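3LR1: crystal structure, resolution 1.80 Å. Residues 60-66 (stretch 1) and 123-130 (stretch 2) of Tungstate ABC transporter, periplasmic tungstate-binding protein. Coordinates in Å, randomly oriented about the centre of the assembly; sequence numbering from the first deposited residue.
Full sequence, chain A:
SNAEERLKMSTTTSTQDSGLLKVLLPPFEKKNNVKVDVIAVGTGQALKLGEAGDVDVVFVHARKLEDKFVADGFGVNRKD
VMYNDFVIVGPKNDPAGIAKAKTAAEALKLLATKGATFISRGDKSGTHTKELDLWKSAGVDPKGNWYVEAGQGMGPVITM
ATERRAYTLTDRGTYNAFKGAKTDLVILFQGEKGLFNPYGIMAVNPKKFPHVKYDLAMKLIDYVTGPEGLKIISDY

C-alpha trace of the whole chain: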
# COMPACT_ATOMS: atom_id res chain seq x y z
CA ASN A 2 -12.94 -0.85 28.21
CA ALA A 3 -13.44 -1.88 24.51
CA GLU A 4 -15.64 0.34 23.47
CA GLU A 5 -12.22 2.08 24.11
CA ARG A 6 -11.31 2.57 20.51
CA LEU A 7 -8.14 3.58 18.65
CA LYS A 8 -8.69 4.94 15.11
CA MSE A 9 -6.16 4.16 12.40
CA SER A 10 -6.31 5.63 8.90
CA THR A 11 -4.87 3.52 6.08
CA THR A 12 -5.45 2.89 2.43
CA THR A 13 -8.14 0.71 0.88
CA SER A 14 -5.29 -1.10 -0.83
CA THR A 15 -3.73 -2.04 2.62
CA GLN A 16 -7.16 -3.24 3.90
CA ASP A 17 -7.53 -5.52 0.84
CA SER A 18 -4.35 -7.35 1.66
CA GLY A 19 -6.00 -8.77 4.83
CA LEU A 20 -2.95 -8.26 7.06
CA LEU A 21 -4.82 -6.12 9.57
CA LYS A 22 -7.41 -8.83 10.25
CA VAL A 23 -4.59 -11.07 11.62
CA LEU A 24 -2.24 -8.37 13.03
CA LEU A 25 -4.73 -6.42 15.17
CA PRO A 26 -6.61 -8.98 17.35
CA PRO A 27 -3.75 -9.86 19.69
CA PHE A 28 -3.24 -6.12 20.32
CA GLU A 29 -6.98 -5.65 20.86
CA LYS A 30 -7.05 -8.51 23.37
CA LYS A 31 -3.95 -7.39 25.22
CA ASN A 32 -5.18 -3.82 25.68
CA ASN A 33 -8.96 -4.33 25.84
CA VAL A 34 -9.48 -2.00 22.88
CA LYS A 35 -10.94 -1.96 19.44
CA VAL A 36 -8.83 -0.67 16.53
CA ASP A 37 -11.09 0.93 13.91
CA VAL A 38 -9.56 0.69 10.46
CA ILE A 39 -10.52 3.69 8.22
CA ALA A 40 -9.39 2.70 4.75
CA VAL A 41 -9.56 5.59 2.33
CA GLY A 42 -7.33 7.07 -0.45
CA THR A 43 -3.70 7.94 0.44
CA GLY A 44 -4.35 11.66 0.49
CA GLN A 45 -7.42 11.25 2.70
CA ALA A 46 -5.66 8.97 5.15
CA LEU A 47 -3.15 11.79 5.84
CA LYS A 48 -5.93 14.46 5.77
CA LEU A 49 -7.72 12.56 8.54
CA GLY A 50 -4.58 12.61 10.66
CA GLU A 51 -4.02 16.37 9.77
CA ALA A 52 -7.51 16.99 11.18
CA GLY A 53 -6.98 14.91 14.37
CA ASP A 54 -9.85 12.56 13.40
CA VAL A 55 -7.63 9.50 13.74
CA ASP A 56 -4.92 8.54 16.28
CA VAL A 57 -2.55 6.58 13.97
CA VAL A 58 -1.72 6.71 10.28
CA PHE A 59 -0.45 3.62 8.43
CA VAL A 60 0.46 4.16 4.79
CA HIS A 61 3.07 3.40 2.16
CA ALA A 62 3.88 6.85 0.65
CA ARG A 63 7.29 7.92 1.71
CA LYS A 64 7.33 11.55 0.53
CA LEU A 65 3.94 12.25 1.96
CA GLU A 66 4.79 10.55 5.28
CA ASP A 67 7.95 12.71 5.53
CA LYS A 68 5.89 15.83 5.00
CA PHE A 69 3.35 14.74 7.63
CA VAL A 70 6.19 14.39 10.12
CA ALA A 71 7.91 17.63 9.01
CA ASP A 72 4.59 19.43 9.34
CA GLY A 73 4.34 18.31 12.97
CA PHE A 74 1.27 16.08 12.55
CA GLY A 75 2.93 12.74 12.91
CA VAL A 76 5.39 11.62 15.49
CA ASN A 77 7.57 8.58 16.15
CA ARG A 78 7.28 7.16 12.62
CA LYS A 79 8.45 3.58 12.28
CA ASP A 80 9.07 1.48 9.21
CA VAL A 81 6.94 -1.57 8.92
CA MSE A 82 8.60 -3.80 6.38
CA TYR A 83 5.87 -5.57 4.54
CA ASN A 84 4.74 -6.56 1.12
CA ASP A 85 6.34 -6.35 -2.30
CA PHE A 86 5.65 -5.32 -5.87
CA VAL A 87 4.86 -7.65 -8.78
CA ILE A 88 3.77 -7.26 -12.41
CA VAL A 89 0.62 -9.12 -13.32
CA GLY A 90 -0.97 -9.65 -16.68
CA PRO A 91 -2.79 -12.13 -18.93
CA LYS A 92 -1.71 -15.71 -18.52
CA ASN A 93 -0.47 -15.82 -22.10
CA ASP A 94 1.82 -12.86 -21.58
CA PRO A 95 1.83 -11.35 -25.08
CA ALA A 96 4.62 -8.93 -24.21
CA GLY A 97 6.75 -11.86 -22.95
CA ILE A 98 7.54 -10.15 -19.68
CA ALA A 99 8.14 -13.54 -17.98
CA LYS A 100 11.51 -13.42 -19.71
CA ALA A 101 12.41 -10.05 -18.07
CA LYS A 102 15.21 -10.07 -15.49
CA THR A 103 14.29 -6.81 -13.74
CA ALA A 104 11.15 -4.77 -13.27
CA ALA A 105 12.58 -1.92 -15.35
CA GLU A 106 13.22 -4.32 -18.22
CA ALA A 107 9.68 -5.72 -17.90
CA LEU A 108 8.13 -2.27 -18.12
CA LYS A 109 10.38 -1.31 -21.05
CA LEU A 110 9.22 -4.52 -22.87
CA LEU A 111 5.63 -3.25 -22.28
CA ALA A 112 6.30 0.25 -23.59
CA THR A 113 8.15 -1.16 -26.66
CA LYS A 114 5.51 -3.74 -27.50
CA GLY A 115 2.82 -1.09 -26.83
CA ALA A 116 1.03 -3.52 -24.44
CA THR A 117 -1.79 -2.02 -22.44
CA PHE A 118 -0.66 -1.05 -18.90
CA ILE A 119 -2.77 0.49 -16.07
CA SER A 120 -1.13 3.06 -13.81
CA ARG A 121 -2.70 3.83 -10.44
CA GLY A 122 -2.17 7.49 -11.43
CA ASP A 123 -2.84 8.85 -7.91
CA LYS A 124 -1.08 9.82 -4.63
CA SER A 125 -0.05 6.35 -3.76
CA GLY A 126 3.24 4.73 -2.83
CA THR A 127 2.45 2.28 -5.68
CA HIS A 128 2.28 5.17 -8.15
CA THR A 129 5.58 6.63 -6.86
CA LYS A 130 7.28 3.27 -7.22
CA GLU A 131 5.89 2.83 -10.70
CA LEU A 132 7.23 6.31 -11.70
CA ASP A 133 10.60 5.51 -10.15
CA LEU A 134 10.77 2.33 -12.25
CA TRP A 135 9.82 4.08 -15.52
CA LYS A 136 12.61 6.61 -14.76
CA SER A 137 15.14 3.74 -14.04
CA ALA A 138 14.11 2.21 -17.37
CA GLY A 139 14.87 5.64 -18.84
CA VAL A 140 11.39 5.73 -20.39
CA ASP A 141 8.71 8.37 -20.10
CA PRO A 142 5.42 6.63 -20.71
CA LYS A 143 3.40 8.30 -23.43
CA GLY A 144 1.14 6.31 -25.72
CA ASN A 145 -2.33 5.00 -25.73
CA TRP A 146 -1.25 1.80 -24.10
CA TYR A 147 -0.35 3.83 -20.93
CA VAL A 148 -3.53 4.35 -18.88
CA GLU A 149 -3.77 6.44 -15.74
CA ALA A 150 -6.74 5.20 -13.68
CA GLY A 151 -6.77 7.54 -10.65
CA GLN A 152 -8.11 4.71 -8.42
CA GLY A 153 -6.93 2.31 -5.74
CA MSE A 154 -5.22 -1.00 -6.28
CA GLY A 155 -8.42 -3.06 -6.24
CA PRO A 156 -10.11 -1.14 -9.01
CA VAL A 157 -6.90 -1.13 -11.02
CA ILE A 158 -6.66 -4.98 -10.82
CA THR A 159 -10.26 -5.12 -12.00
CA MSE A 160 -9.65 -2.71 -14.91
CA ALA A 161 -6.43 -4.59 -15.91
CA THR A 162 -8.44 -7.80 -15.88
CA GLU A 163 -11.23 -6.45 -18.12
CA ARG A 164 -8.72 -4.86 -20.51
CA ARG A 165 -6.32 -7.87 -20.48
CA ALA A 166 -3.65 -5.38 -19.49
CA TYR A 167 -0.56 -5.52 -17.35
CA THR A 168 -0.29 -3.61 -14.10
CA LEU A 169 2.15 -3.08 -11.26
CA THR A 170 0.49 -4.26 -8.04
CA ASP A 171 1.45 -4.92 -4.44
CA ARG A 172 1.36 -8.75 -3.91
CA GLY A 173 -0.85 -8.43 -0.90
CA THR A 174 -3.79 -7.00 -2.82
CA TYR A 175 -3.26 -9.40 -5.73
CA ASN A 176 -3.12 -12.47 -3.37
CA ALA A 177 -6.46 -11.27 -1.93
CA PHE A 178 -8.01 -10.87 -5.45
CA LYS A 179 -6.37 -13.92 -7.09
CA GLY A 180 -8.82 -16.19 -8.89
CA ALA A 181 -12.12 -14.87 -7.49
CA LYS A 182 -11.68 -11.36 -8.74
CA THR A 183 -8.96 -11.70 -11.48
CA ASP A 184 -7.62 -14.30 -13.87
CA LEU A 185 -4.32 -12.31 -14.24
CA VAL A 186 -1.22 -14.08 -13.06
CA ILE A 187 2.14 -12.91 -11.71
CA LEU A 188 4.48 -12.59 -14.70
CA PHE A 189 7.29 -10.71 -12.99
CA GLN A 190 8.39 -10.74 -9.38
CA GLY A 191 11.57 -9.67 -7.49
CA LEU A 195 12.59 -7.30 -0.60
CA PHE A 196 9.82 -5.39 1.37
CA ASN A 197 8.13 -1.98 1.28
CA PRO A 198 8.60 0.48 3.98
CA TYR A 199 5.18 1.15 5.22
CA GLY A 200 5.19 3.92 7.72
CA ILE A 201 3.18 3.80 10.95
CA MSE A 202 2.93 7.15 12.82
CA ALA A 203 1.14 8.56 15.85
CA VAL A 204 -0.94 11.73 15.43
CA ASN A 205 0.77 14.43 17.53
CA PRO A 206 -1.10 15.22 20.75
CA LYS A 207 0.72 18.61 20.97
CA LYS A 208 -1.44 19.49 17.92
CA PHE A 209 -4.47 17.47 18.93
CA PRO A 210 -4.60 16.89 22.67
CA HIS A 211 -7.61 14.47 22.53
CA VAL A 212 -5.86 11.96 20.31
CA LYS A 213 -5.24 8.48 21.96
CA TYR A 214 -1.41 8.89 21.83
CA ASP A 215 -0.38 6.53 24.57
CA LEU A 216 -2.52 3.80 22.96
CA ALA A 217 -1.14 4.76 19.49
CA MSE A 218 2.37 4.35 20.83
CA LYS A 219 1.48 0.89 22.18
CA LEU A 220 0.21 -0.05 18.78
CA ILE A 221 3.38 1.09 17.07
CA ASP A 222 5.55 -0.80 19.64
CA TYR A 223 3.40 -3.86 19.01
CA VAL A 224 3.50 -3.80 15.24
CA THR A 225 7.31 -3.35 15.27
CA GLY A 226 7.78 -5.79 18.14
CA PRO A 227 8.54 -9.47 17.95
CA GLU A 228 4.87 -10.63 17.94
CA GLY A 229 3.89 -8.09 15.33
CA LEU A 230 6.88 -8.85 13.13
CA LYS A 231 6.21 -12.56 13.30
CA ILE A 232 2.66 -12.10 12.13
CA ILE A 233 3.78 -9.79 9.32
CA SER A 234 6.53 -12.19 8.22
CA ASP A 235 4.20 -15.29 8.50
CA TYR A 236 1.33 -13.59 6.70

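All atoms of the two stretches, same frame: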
# COMPACT_ATOMS: atom_id res chain seq x y z
N VAL A 60 0.51 3.99 6.24
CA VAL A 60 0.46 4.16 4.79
C VAL A 60 1.80 3.82 4.18
O VAL A 60 2.80 3.74 4.86
CB VAL A 60 0.11 5.60 4.37
CG1 VAL A 60 -1.37 5.97 4.77
CG2 VAL A 60 1.11 6.60 4.91
N HIS A 61 1.82 3.62 2.89
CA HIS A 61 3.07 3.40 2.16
C HIS A 61 3.12 4.56 1.18
O HIS A 61 2.55 4.49 0.11
CB HIS A 61 3.12 2.00 1.42
CG HIS A 61 4.37 1.82 0.61
ND1 HIS A 61 5.62 2.15 1.11
CD2 HIS A 61 4.57 1.48 -0.68
CE1 HIS A 61 6.53 1.98 0.16
NE2 HIS A 61 5.92 1.58 -0.93
N ALA A 62 3.82 5.63 1.52
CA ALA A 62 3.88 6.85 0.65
C ALA A 62 4.94 7.74 1.25
O ALA A 62 4.67 8.69 2.04
CB ALA A 62 2.56 7.55 0.62
N ARG A 63 6.15 7.39 0.95
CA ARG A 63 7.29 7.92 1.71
C ARG A 63 7.37 9.47 1.72
O ARG A 63 7.51 10.10 2.78
CB ARG A 63 8.61 7.32 1.18
CG ARG A 63 9.87 7.81 1.95
CD ARG A 63 9.63 7.77 3.50
NE ARG A 63 10.59 6.94 4.22
CZ ARG A 63 10.55 5.61 4.23
NH1 ARG A 63 9.59 4.97 3.54
NH2 ARG A 63 11.45 4.89 4.92
N LYS A 64 7.22 10.09 0.56
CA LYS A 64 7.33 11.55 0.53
C LYS A 64 6.25 12.20 1.35
O LYS A 64 6.45 13.24 1.99
CB LYS A 64 7.28 12.13 -0.88
CG LYS A 64 7.98 11.34 -1.91
CD LYS A 64 7.94 12.02 -3.31
CE LYS A 64 9.08 11.47 -4.22
NZ LYS A 64 8.73 10.32 -5.10
N LEU A 65 5.06 11.67 1.24
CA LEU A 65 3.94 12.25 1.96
C LEU A 65 4.05 12.01 3.48
O LEU A 65 3.71 12.87 4.28
CB LEU A 65 2.65 11.66 1.42
CG LEU A 65 2.32 12.05 -0.00
CD1 LEU A 65 0.97 11.41 -0.34
CD2 LEU A 65 2.33 13.63 -0.19
N GLU A 66 4.57 10.87 3.87
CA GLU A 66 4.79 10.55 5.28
C GLU A 66 5.84 11.53 5.84
O GLU A 66 5.67 12.04 6.94
CB GLU A 66 5.32 9.13 5.43
CG GLU A 66 4.34 7.98 5.08
CD GLU A 66 5.08 6.64 4.93
OE1 GLU A 66 4.97 5.96 3.89
OE2 GLU A 66 5.78 6.27 5.85
N ASP A 123 -2.32 8.11 -9.06
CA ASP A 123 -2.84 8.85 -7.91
C ASP A 123 -1.67 9.23 -6.95
O ASP A 123 -0.51 9.34 -7.34
CB ASP A 123 -3.94 8.00 -7.21
CG ASP A 123 -3.42 6.61 -6.66
OD1 ASP A 123 -2.26 6.23 -6.90
OD2 ASP A 123 -4.21 5.89 -5.98
N LYS A 124 -2.00 9.37 -5.69
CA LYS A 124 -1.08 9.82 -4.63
C LYS A 124 -0.15 8.70 -4.19
O LYS A 124 0.75 8.93 -3.37
CB LYS A 124 -1.99 10.21 -3.40
CG LYS A 124 -1.67 11.39 -2.41
CD LYS A 124 -1.98 12.87 -2.91
CE LYS A 124 -3.45 13.12 -3.42
NZ LYS A 124 -3.58 14.23 -4.46
N SER A 125 -0.40 7.46 -4.62
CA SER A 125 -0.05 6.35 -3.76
C SER A 125 1.42 5.97 -3.79
O SER A 125 2.13 6.29 -4.71
CB SER A 125 -0.88 5.16 -4.16
OG SER A 125 -0.53 4.80 -5.48
N GLY A 126 1.88 5.25 -2.78
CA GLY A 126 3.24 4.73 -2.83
C GLY A 126 3.43 3.81 -4.05
O GLY A 126 4.56 3.66 -4.55
N THR A 127 2.34 3.18 -4.52
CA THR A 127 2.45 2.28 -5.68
C THR A 127 2.75 3.11 -6.94
O THR A 127 3.66 2.79 -7.72
CB THR A 127 1.22 1.37 -5.86
OG1 THR A 127 1.16 0.45 -4.76
CG2 THR A 127 1.25 0.58 -7.21
N HIS A 128 2.02 4.20 -7.08
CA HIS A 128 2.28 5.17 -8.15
C HIS A 128 3.71 5.67 -8.14
O HIS A 128 4.39 5.63 -9.14
CB HIS A 128 1.32 6.35 -8.05
CG HIS A 128 1.32 7.23 -9.27
ND1 HIS A 128 1.35 6.73 -10.55
CD2 HIS A 128 1.25 8.58 -9.40
CE1 HIS A 128 1.32 7.72 -11.42
NE2 HIS A 128 1.26 8.86 -10.75
N THR A 129 4.17 6.17 -7.01
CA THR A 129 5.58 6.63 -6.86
C THR A 129 6.60 5.57 -7.26
O THR A 129 7.63 5.87 -7.89
CB THR A 129 5.79 7.02 -5.41
OG1 THR A 129 4.98 8.15 -5.15
CG2 THR A 129 7.26 7.30 -5.05
N LYS A 130 6.35 4.33 -6.90
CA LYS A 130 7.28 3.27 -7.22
C LYS A 130 7.27 3.05 -8.73
O LYS A 130 8.34 2.87 -9.37
CB LYS A 130 6.94 1.96 -6.49
CG LYS A 130 7.83 0.75 -6.90
CD LYS A 130 9.24 0.82 -6.35
CE LYS A 130 10.24 0.17 -7.30
NZ LYS A 130 11.10 -0.92 -6.67

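Two helix starts meet here, burying 271 Å² in total, with no clear hydrogen bond between them; the contact rests on close backbone packing and two peripheral side-chain contacts. At His61 the carbonyl points at the first turn of the opposing helix: His61 O lies 3.0 Å from Gly126 CA, a CA-H...O contact, and 3.1 Å from Gly126 N. Gly126 is buried, with the most area covered here (54 Å²); glycine suits this place because a CB would point toward stretch 1 and sit 2.0 Å from His61 O, a clash. The CA-to-CB bond of His61 points sideways, but with chi1 t the end of the side chain comes nearer, its ring oblique to Gly126 CA. Ala62, the N-cap residue, also buried, brings its CA to 4.1 Å from Gly126 CA, the closest CA approach, with a side chain of just one methyl beside it; its N donates to Glu66 OE1 (2.7 Å), a hydrogen bond within stretch 1. The Lys64 side chain starts sideways, but its end comes nearer, and NZ lies 3.4 Å from Thr129 CG2, a methyl group. Leu65 points toward stretch 2 and sets CD1 3.4 Å from Lys124 CG, apolar against the aliphatic part of a lysine whose end leads away. The CA-to-CB bond of Ser125 points away from stretch 1, and its OG caps its own helix, accepting from His128 N (3.1 Å) while donating to Asp123 OD1 (2.7 Å).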